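Local coordinates for iron binding protein FbpA (Mannheimia haemolytica, PDB 1Q35) that binds ferric iron and probably delivers it, as a periplasmic solute-binding protein, to an iron-uptake system, at residues V135-K139 with V308-D314; F147-E152 with K299-A304; V182-K186 with S211-A216; I217-P221 with W284-K288. One frame throughout, in Å; residues are numbered along the deposited sequence.

In the fold
From the N terminus, the chain first lays down strands 3-8, 29-34 and 54-57 and long strand 96-108 before any of these contacts opens. Contact 1 opens first and closes last, tying the loop after strand 133-134 to the end of helix 301-311, so its loop encloses the other three. Contact 2 is nested directly inside it and brings the start of that same helix against helix 141-168; the two contacts touch where Phe147 meets Val308. Within contact 2, contact 3 joins helix 178-187 to helix 210-214, and contact 4 follows in series, joining the end of strand 216-219 to the loop after helix 279-283. None of the loops cross.

Contact 1. Residues V135-K139 with V308-D314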
# COMPACT_ATOMS: atom_id res chain seq x y z
N VAL A 135 12.28 -5.77 8.94
CA VAL A 135 11.60 -4.94 7.96
C VAL A 135 12.23 -5.18 6.60
O VAL A 135 13.45 -5.39 6.49
CB VAL A 135 11.59 -3.45 8.35
CG1 VAL A 135 12.95 -2.86 8.25
CG2 VAL A 135 10.58 -2.68 7.49
N ARG A 136 11.41 -5.17 5.55
CA ARG A 136 11.92 -5.22 4.19
C ARG A 136 12.72 -3.96 3.88
O ARG A 136 12.77 -3.03 4.69
CB ARG A 136 10.78 -5.38 3.19
CG ARG A 136 9.99 -4.10 2.96
CD ARG A 136 8.71 -4.30 2.20
NE ARG A 136 8.94 -4.77 0.84
CZ ARG A 136 7.98 -5.17 0.04
NH1 ARG A 136 6.72 -5.19 0.46
NH2 ARG A 136 8.28 -5.58 -1.19
N SER A 137 13.36 -3.93 2.72
CA SER A 137 14.16 -2.79 2.31
C SER A 137 13.55 -1.45 2.73
O SER A 137 12.38 -1.19 2.48
CB SER A 137 14.33 -2.78 0.79
OG SER A 137 15.02 -1.62 0.38
N GLY A 138 14.37 -0.61 3.34
CA GLY A 138 13.95 0.72 3.72
C GLY A 138 13.57 1.60 2.54
O GLY A 138 12.86 2.58 2.71
N LYS A 139 14.06 1.24 1.35
CA LYS A 139 13.73 1.96 0.12
C LYS A 139 12.45 1.48 -0.55
O LYS A 139 12.01 2.08 -1.53
CB LYS A 139 14.89 1.84 -0.87
CG LYS A 139 16.18 2.45 -0.37
CD LYS A 139 17.32 2.31 -1.36
CE LYS A 139 18.68 2.45 -0.67
NZ LYS A 139 18.71 3.56 0.32
N VAL A 308 16.61 7.65 4.25
CA VAL A 308 16.90 6.21 4.16
C VAL A 308 18.30 6.00 3.57
O VAL A 308 19.06 5.16 4.04
CB VAL A 308 15.82 5.48 3.32
CG1 VAL A 308 16.24 4.05 3.01
CG2 VAL A 308 14.49 5.48 4.06
N ASP A 309 18.63 6.79 2.55
CA ASP A 309 19.96 6.75 1.95
C ASP A 309 21.04 7.21 2.93
O ASP A 309 22.09 6.57 3.03
CB ASP A 309 20.00 7.61 0.68
CG ASP A 309 21.35 7.58 0.01
OD1 ASP A 309 21.80 6.49 -0.37
OD2 ASP A 309 22.05 8.61 -0.14
N GLU A 310 20.80 8.29 3.66
CA GLU A 310 21.79 8.82 4.60
C GLU A 310 22.14 7.81 5.68
O GLU A 310 23.30 7.65 6.04
CB GLU A 310 21.30 10.12 5.24
CG GLU A 310 21.31 11.31 4.30
CD GLU A 310 20.67 12.54 4.90
OE1 GLU A 310 20.39 13.48 4.13
OE2 GLU A 310 20.46 12.58 6.13
N VAL A 311 21.13 7.11 6.21
CA VAL A 311 21.38 6.14 7.28
C VAL A 311 21.86 4.79 6.73
O VAL A 311 22.22 3.92 7.51
CB VAL A 311 20.14 5.95 8.20
CG1 VAL A 311 19.64 7.29 8.72
CG2 VAL A 311 19.03 5.19 7.51
N LYS A 312 21.85 4.64 5.41
CA LYS A 312 22.24 3.39 4.76
C LYS A 312 21.48 2.24 5.40
O LYS A 312 22.05 1.26 5.90
CB LYS A 312 23.77 3.18 4.80
CG LYS A 312 24.55 4.24 4.01
CD LYS A 312 24.31 4.14 2.51
CE LYS A 312 25.19 5.10 1.72
NZ LYS A 312 24.56 6.45 1.57
N PHE A 313 20.15 2.38 5.36
CA PHE A 313 19.25 1.52 6.11
C PHE A 313 19.44 0.04 5.83
O PHE A 313 19.31 -0.79 6.73
CB PHE A 313 17.79 1.91 5.84
CG PHE A 313 16.81 1.25 6.76
CD1 PHE A 313 16.49 1.82 7.98
CD2 PHE A 313 16.23 0.05 6.41
CE1 PHE A 313 15.61 1.20 8.83
CE2 PHE A 313 15.35 -0.58 7.26
CZ PHE A 313 15.03 0.01 8.47
N ASP A 314 19.69 -0.30 4.57
CA ASP A 314 19.77 -1.69 4.15
C ASP A 314 21.13 -2.34 4.34
O ASP A 314 21.28 -3.55 4.14
CB ASP A 314 19.37 -1.82 2.68
CG ASP A 314 17.90 -1.52 2.44
OD1 ASP A 314 17.10 -1.40 3.40
OD2 ASP A 314 17.45 -1.42 1.28
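Ser137 and Gly138 together take hold of the carboxylate of Asp314. Ser137 OG donates to Asp314 OD2 at 2.6 Å, and Gly138 N gives its hydrogen to Asp314 OD1 at 2.8 Å in a nearly straight bond (164°). Each oxygen accepts on its syn lone pair, so the aspartate receives both donors as a fork. Ser137 OG also accepts from Lys139 N, an ST turn that helps orient the hydroxyl. Here the packing is close: glycine has no side chain, which lets Phe313 CD2 lie 3.6 Å from Gly138 CA. Val135, modelled in two conformations, can bring CG1 to the edge of the Phe313 ring, a less certain touch. Val308 packs alongside, its CG2 3.6 Å from Gly138 O, a buried carbonyl with no polar partner in the model. A Schellman motif ends helix 301-311 at Lys312 and turns Phe313 and Asp314 toward the loop.

The exposed side is looser. The Lys139 chain bends at its last torsion and brings NZ near Val308 CG1, leaving it 4.3 Å from Asp309 OD1, beyond a salt bridge. Lys312 NZ bonds Asp309 O and forms a weak, long salt bridge with Asp309 OD1. Arg136 points away from the contact and lies near Tyr142, an iron ligand in the metal-bound protein. With a donor on each oxygen, the Asp314 carboxylate is probably ionised, its rotation held by two syn bonds that tie the loop to the residues just after the helix.

Contact 2. Residues F147-E152 with K299-A304; sequences FAAMIE and KNYEAA
Glu152 and Asn300 meet nearly perpendicular to each other, with carboxylate and amide planes 58° apart. Asn300 ND2 points at Glu152 OE1 within its own amide plane but reaches that oxygen from above the carboxylate, at 2.9 Å and 166°, an approach consistent with the tilt between the planes. Lys299 crosses the glutamate too, yet its NZ comes to Glu152 OE2 on the syn side, tilted somewhat from the carboxylate plane, a salt bridge of 2.9 Å. The bend of the glutamate at its second torsion (78°) brings the carboxylate back to these donors. Lys299 NZ has a second salt bridge, to Asp296.

Ile151 and Asn300 lie alongside each other, running in opposite senses, with Ile151 CG2 beside Asn300 OD1. The longer branch reaches toward helix 301-311, putting Ile151 CD1 3.4 Å from Ala304 N. Ala148 presents only a methyl, which allows the backbones to come within 4.7 Å between Ala148 CA and Asn300 CA. Ala304 CB, equally small, fits against Ala148 N and Phe147 CB.

A water donates to both Glu152 OE1 and Asn300 OD1, closing a ring with the direct bond. A carboxylate met by an ammonium, an amide and a water is probably ionised, so these polar partners hold Glu152 in place beside an apolar helix junction.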
# COMPACT_ATOMS: atom_id res chain seq x y z
N PHE A 147 7.58 6.59 6.35
CA PHE A 147 8.56 7.54 6.86
C PHE A 147 8.22 8.98 6.44
O PHE A 147 8.49 9.92 7.18
CB PHE A 147 9.98 7.17 6.40
CG PHE A 147 10.38 5.73 6.67
CD1 PHE A 147 11.26 5.10 5.82
CD2 PHE A 147 9.89 5.02 7.76
CE1 PHE A 147 11.65 3.78 6.03
CE2 PHE A 147 10.27 3.70 7.97
CZ PHE A 147 11.16 3.09 7.12
N ALA A 148 7.61 9.12 5.27
CA ALA A 148 7.18 10.42 4.77
C ALA A 148 6.10 11.03 5.66
O ALA A 148 6.14 12.21 5.97
CB ALA A 148 6.67 10.29 3.35
N ALA A 149 5.14 10.21 6.10
CA ALA A 149 4.14 10.66 7.06
C ALA A 149 4.82 11.10 8.36
O ALA A 149 4.47 12.11 8.95
CB ALA A 149 3.12 9.58 7.33
N MET A 150 5.82 10.33 8.79
CA MET A 150 6.54 10.66 10.01
C MET A 150 7.25 12.01 9.88
O MET A 150 7.28 12.78 10.83
CB MET A 150 7.50 9.53 10.39
CG MET A 150 6.76 8.24 10.74
SD MET A 150 7.79 6.85 11.16
CE MET A 150 8.18 7.25 12.87
N ILE A 151 7.79 12.33 8.71
CA ILE A 151 8.39 13.65 8.50
C ILE A 151 7.35 14.77 8.66
O ILE A 151 7.63 15.80 9.27
CB ILE A 151 9.08 13.74 7.13
CG1 ILE A 151 10.34 12.87 7.10
CG2 ILE A 151 9.43 15.21 6.79
CD1 ILE A 151 10.96 12.74 5.73
N GLU A 152 6.15 14.57 8.13
CA GLU A 152 5.09 15.56 8.32
C GLU A 152 4.83 15.82 9.80
O GLU A 152 4.65 16.96 10.23
CB GLU A 152 3.79 15.10 7.63
CG GLU A 152 2.69 16.16 7.58
CD GLU A 152 2.89 17.22 6.51
OE1 GLU A 152 3.99 17.31 5.92
OE2 GLU A 152 1.93 17.98 6.26
N LYS A 299 4.02 14.35 -0.41
CA LYS A 299 4.82 15.58 -0.38
C LYS A 299 6.19 15.36 0.25
O LYS A 299 7.16 16.03 -0.10
CB LYS A 299 4.03 16.62 0.44
CG LYS A 299 4.69 17.95 0.75
CD LYS A 299 3.70 18.85 1.51
CE LYS A 299 3.48 18.42 2.98
NZ LYS A 299 2.40 19.21 3.65
N ASN A 300 6.26 14.42 1.19
CA ASN A 300 7.47 14.16 1.95
C ASN A 300 8.26 12.94 1.48
O ASN A 300 9.26 12.58 2.11
CB ASN A 300 7.12 13.99 3.43
CG ASN A 300 6.58 15.25 4.04
OD1 ASN A 300 7.28 16.25 4.13
ND2 ASN A 300 5.32 15.23 4.43
N TYR A 301 7.83 12.31 0.39
CA TYR A 301 8.49 11.09 -0.09
C TYR A 301 9.97 11.29 -0.41
O TYR A 301 10.82 10.51 -0.01
CB TYR A 301 7.76 10.53 -1.31
CG TYR A 301 8.20 9.13 -1.68
CD1 TYR A 301 7.55 8.01 -1.17
CD2 TYR A 301 9.28 8.92 -2.54
CE1 TYR A 301 7.93 6.73 -1.50
CE2 TYR A 301 9.69 7.63 -2.87
CZ TYR A 301 9.01 6.54 -2.35
OH TYR A 301 9.40 5.26 -2.67
N GLU A 302 10.28 12.35 -1.15
CA GLU A 302 11.66 12.64 -1.55
C GLU A 302 12.56 12.82 -0.34
O GLU A 302 13.66 12.27 -0.29
CB GLU A 302 11.68 13.90 -2.43
CG GLU A 302 13.05 14.39 -2.86
CD GLU A 302 12.96 15.57 -3.82
OE1 GLU A 302 13.43 15.45 -4.97
OE2 GLU A 302 12.40 16.61 -3.41
N ALA A 303 12.10 13.58 0.65
CA ALA A 303 12.86 13.80 1.87
C ALA A 303 13.07 12.50 2.64
O ALA A 303 14.14 12.26 3.18
CB ALA A 303 12.17 14.83 2.74
N ALA A 304 12.05 11.64 2.67
CA ALA A 304 12.13 10.36 3.37
C ALA A 304 13.15 9.44 2.69
O ALA A 304 13.93 8.78 3.36
CB ALA A 304 10.77 9.70 3.42
O HOH W 1 6.47 18.38 5.65

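Contact 3. Residues V182-K186 with S211-A216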
# COMPACT_ATOMS: atom_id res chain seq x y z
N VAL A 182 6.90 -11.96 8.31
CA VAL A 182 6.04 -12.75 9.19
C VAL A 182 6.47 -14.23 9.21
O VAL A 182 6.41 -14.88 10.25
CB VAL A 182 4.55 -12.57 8.84
CG1 VAL A 182 3.68 -13.38 9.79
CG2 VAL A 182 4.18 -11.08 8.90
N LYS A 183 6.95 -14.75 8.08
CA LYS A 183 7.59 -16.06 8.07
C LYS A 183 8.76 -16.07 9.05
O LYS A 183 8.96 -17.04 9.78
CB LYS A 183 8.08 -16.40 6.66
CG LYS A 183 8.67 -17.81 6.52
CD LYS A 183 9.20 -18.05 5.12
CE LYS A 183 9.51 -19.52 4.87
NZ LYS A 183 10.35 -19.72 3.66
N ALA A 184 9.54 -14.99 9.07
CA ALA A 184 10.68 -14.89 9.96
C ALA A 184 10.25 -14.84 11.42
O ALA A 184 10.94 -15.38 12.27
CB ALA A 184 11.53 -13.67 9.60
N ILE A 185 9.12 -14.21 11.72
CA ILE A 185 8.55 -14.26 13.07
C ILE A 185 8.23 -15.71 13.44
O ILE A 185 8.57 -16.19 14.52
CB ILE A 185 7.29 -13.36 13.19
CG1 ILE A 185 7.67 -11.88 13.10
CG2 ILE A 185 6.58 -13.65 14.51
CD1 ILE A 185 6.48 -10.93 13.05
N LYS A 186 7.57 -16.42 12.53
CA LYS A 186 7.22 -17.81 12.78
C LYS A 186 8.47 -18.65 13.09
O LYS A 186 8.46 -19.47 14.01
CB LYS A 186 6.46 -18.39 11.58
CG LYS A 186 6.06 -19.85 11.73
CD LYS A 186 6.82 -20.74 10.78
CE LYS A 186 6.22 -22.13 10.73
NZ LYS A 186 7.21 -23.11 10.19
N SER A 211 0.36 -20.92 8.61
CA SER A 211 1.17 -21.12 9.82
C SER A 211 2.02 -19.89 10.16
O SER A 211 2.33 -19.65 11.33
CB SER A 211 2.06 -22.36 9.70
OG SER A 211 3.07 -22.20 8.72
N TRP A 212 2.39 -19.12 9.14
CA TRP A 212 3.13 -17.88 9.37
C TRP A 212 2.24 -16.89 10.13
O TRP A 212 2.64 -16.35 11.16
CB TRP A 212 3.61 -17.23 8.06
CG TRP A 212 4.33 -18.12 7.09
CD1 TRP A 212 4.70 -19.43 7.25
CD2 TRP A 212 4.77 -17.75 5.78
NE1 TRP A 212 5.33 -19.89 6.12
CE2 TRP A 212 5.39 -18.87 5.20
CE3 TRP A 212 4.70 -16.56 5.04
CZ2 TRP A 212 5.94 -18.85 3.92
CZ3 TRP A 212 5.24 -16.54 3.76
CH2 TRP A 212 5.85 -17.68 3.22
N ALA A 213 1.04 -16.67 9.61
CA ALA A 213 0.08 -15.77 10.24
C ALA A 213 -0.30 -16.24 11.64
O ALA A 213 -0.43 -15.44 12.55
CB ALA A 213 -1.15 -15.60 9.38
N GLU A 214 -0.49 -17.55 11.81
CA GLU A 214 -0.89 -18.11 13.09
C GLU A 214 0.16 -17.90 14.19
O GLU A 214 -0.19 -17.88 15.37
CB GLU A 214 -1.22 -19.60 12.95
CG GLU A 214 -2.52 -19.85 12.20
CD GLU A 214 -2.72 -21.29 11.77
OE1 GLU A 214 -3.88 -21.63 11.45
OE2 GLU A 214 -1.75 -22.08 11.73
N ALA A 215 1.41 -17.73 13.79
CA ALA A 215 2.50 -17.45 14.73
C ALA A 215 2.63 -15.97 15.09
O ALA A 215 3.49 -15.61 15.88
CB ALA A 215 3.80 -17.95 14.16
N ALA A 216 1.79 -15.11 14.50
CA ALA A 216 1.91 -13.67 14.67
C ALA A 216 0.58 -13.04 15.06
O ALA A 216 -0.48 -13.63 14.86
CB ALA A 216 2.44 -13.03 13.38
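Lys186 N bonds to Val182 O at 3.0 Å, the ordinary helical link that sets these two residues one turn apart on the face turned to 211-216. Across the contact itself the forces are those of packing. Trp212 is the broad surface: the Lys183 chain runs at a slant over one face of its indole, with Lys183 CB 3.8 Å from the centroid of the six-membered ring in a CH-pi contact. Because the lysine runs extended beyond CG, its CG and CD continue across the same face, and Lys183 CD comes 3.6 Å from Trp212 CZ2. A long aliphatic chain suits this place, covering a flat ring with methylenes while its amine lies beyond.

Val182 turns inward. With Val182 CG1 anti to the backbone N, that methyl reaches Trp212 O at 3.4 Å and Ala216 CB at 3.8 Å. Ile185 uses its CG2 branch on Ala215 O. The small side chain of Ala215 allows the close approach at the end of helix 210-214: Ala215 CB sits 3.7 Å from both CA and CB of Lys186. There Ala215 N bonds Trp212 O, and Ala216 N bonds Ala213 O, as the chain leaves the helix for strand 216-219.

Around the pair, Met203 touches both Val182 and Trp212, and Tyr106 of strand 96-108 meets Val182 and Ile185. The arrangement joins two helices beside the central sheet, in keeping with the alternating helices and strands of the periplasmic binding protein fold.

Contact 4. Residues I217-P221 with W284-K288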
# COMPACT_ATOMS: atom_id res chain seq x y z
N ILE A 217 0.67 -11.84 15.62
CA ILE A 217 -0.48 -11.03 15.98
C ILE A 217 -0.41 -9.74 15.17
O ILE A 217 0.65 -9.12 15.05
CB ILE A 217 -0.46 -10.73 17.49
CG1 ILE A 217 -0.70 -12.02 18.29
CG2 ILE A 217 -1.52 -9.67 17.84
CD1 ILE A 217 -0.32 -11.90 19.74
N ILE A 218 -1.55 -9.35 14.60
CA ILE A 218 -1.66 -8.07 13.91
C ILE A 218 -1.94 -6.96 14.93
O ILE A 218 -2.83 -7.09 15.78
CB ILE A 218 -2.73 -8.12 12.77
CG1 ILE A 218 -2.74 -6.80 11.98
CG2 ILE A 218 -4.13 -8.42 13.30
CD1 ILE A 218 -3.39 -6.90 10.63
N ASN A 219 -1.18 -5.87 14.86
CA ASN A 219 -1.33 -4.75 15.78
C ASN A 219 -1.43 -3.45 15.01
O ASN A 219 -0.61 -3.19 14.14
CB ASN A 219 -0.15 -4.63 16.75
CG ASN A 219 0.12 -5.90 17.53
OD1 ASN A 219 -0.42 -6.10 18.62
ND2 ASN A 219 0.99 -6.74 16.99
N PHE A 220 -2.41 -2.63 15.37
CA PHE A 220 -2.60 -1.31 14.77
C PHE A 220 -2.02 -0.27 15.72
O PHE A 220 -2.57 -0.04 16.80
CB PHE A 220 -4.09 -1.05 14.55
CG PHE A 220 -4.75 -2.06 13.68
CD1 PHE A 220 -5.65 -2.97 14.21
CD2 PHE A 220 -4.49 -2.10 12.32
CE1 PHE A 220 -6.26 -3.91 13.41
CE2 PHE A 220 -5.11 -3.04 11.50
CZ PHE A 220 -5.99 -3.95 12.05
N PRO A 221 -0.90 0.35 15.36
CA PRO A 221 -0.29 1.35 16.23
C PRO A 221 -1.28 2.43 16.66
O PRO A 221 -2.12 2.88 15.89
CB PRO A 221 0.84 1.92 15.36
CG PRO A 221 1.22 0.76 14.52
CD PRO A 221 -0.09 0.13 14.14
N TRP A 284 -10.34 -8.31 13.28
CA TRP A 284 -9.22 -7.53 13.80
C TRP A 284 -9.67 -6.30 14.60
O TRP A 284 -8.87 -5.72 15.33
CB TRP A 284 -8.30 -7.04 12.68
CG TRP A 284 -7.76 -8.12 11.81
CD1 TRP A 284 -7.62 -9.44 12.11
CD2 TRP A 284 -7.27 -7.96 10.47
NE1 TRP A 284 -7.07 -10.11 11.04
CE2 TRP A 284 -6.86 -9.22 10.02
CE3 TRP A 284 -7.15 -6.86 9.60
CZ2 TRP A 284 -6.33 -9.42 8.75
CZ3 TRP A 284 -6.62 -7.07 8.34
CH2 TRP A 284 -6.22 -8.34 7.92
N GLY A 285 -10.93 -5.90 14.43
CA GLY A 285 -11.45 -4.69 15.03
C GLY A 285 -11.07 -3.48 14.20
O GLY A 285 -10.31 -3.59 13.23
N THR A 286 -11.59 -2.32 14.58
CA THR A 286 -11.19 -1.07 13.94
C THR A 286 -10.01 -0.44 14.68
O THR A 286 -9.47 -1.02 15.63
CB THR A 286 -12.40 -0.12 13.76
OG1 THR A 286 -12.08 0.88 12.78
CG2 THR A 286 -12.71 0.66 15.02
N PHE A 287 -9.58 0.73 14.22
CA PHE A 287 -8.43 1.41 14.81
C PHE A 287 -8.48 2.88 14.44
O PHE A 287 -9.23 3.29 13.56
CB PHE A 287 -7.13 0.76 14.33
CG PHE A 287 -6.99 0.72 12.85
CD1 PHE A 287 -7.46 -0.37 12.12
CD2 PHE A 287 -6.41 1.76 12.17
CE1 PHE A 287 -7.34 -0.40 10.75
CE2 PHE A 287 -6.28 1.74 10.81
CZ PHE A 287 -6.75 0.66 10.08
N LYS A 288 -7.67 3.67 15.13
CA LYS A 288 -7.55 5.09 14.85
C LYS A 288 -6.55 5.30 13.72
O LYS A 288 -5.36 5.03 13.88
CB LYS A 288 -7.09 5.82 16.12
CG LYS A 288 -6.97 7.33 16.00
CD LYS A 288 -6.40 7.96 17.28
CE LYS A 288 -4.90 7.71 17.46
NZ LYS A 288 -4.39 8.26 18.75
O HOH W 2 -5.97 -6.26 15.97
O HOH W 3 -5.13 2.63 16.66
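Phe220 lays its ring against that of Phe287 in an offset stack, with centroids 4.2 Å apart and planes at 14°. Phe287 CD1 lies over the centre of the Phe220 ring, while Phe220 CD2 falls nearer the rim of Phe287. The first torsion of Phe287 (56°), which sets CG between the backbone N and carbonyl carbon, turns its ring onto this face. At the edge of Phe220, in its plane, Trp284 O is 3.7 Å from Phe220 CE1.

Two residues before Phe220, Ile218 crosses the indole of Trp284 at about a right angle. Its two branches share one face: Ile218 CD1 stands 3.9 Å from the centroid of the six-membered ring, a CH-pi contact, and Ile218 CG2 lies near Trp284 CD1. A branched residue suits this broad ring because it offers two methyl groups. Tyr269 touches both Phe220 and Trp284, and Trp284 lies about 6 Å, side chain to side chain, from the iron-binding Tyr198.

The touching parts run in nearly the same direction (9° apart), and two waters bridge them: one donates to Ile218 O and Trp284 O, another links Pro221 O to Lys288 N. Cohesion thus comes chiefly from stacked rings and methyls, with water bridging some backbone polar atoms and Thr227 serving Pro221 O and the Lys288 backbone.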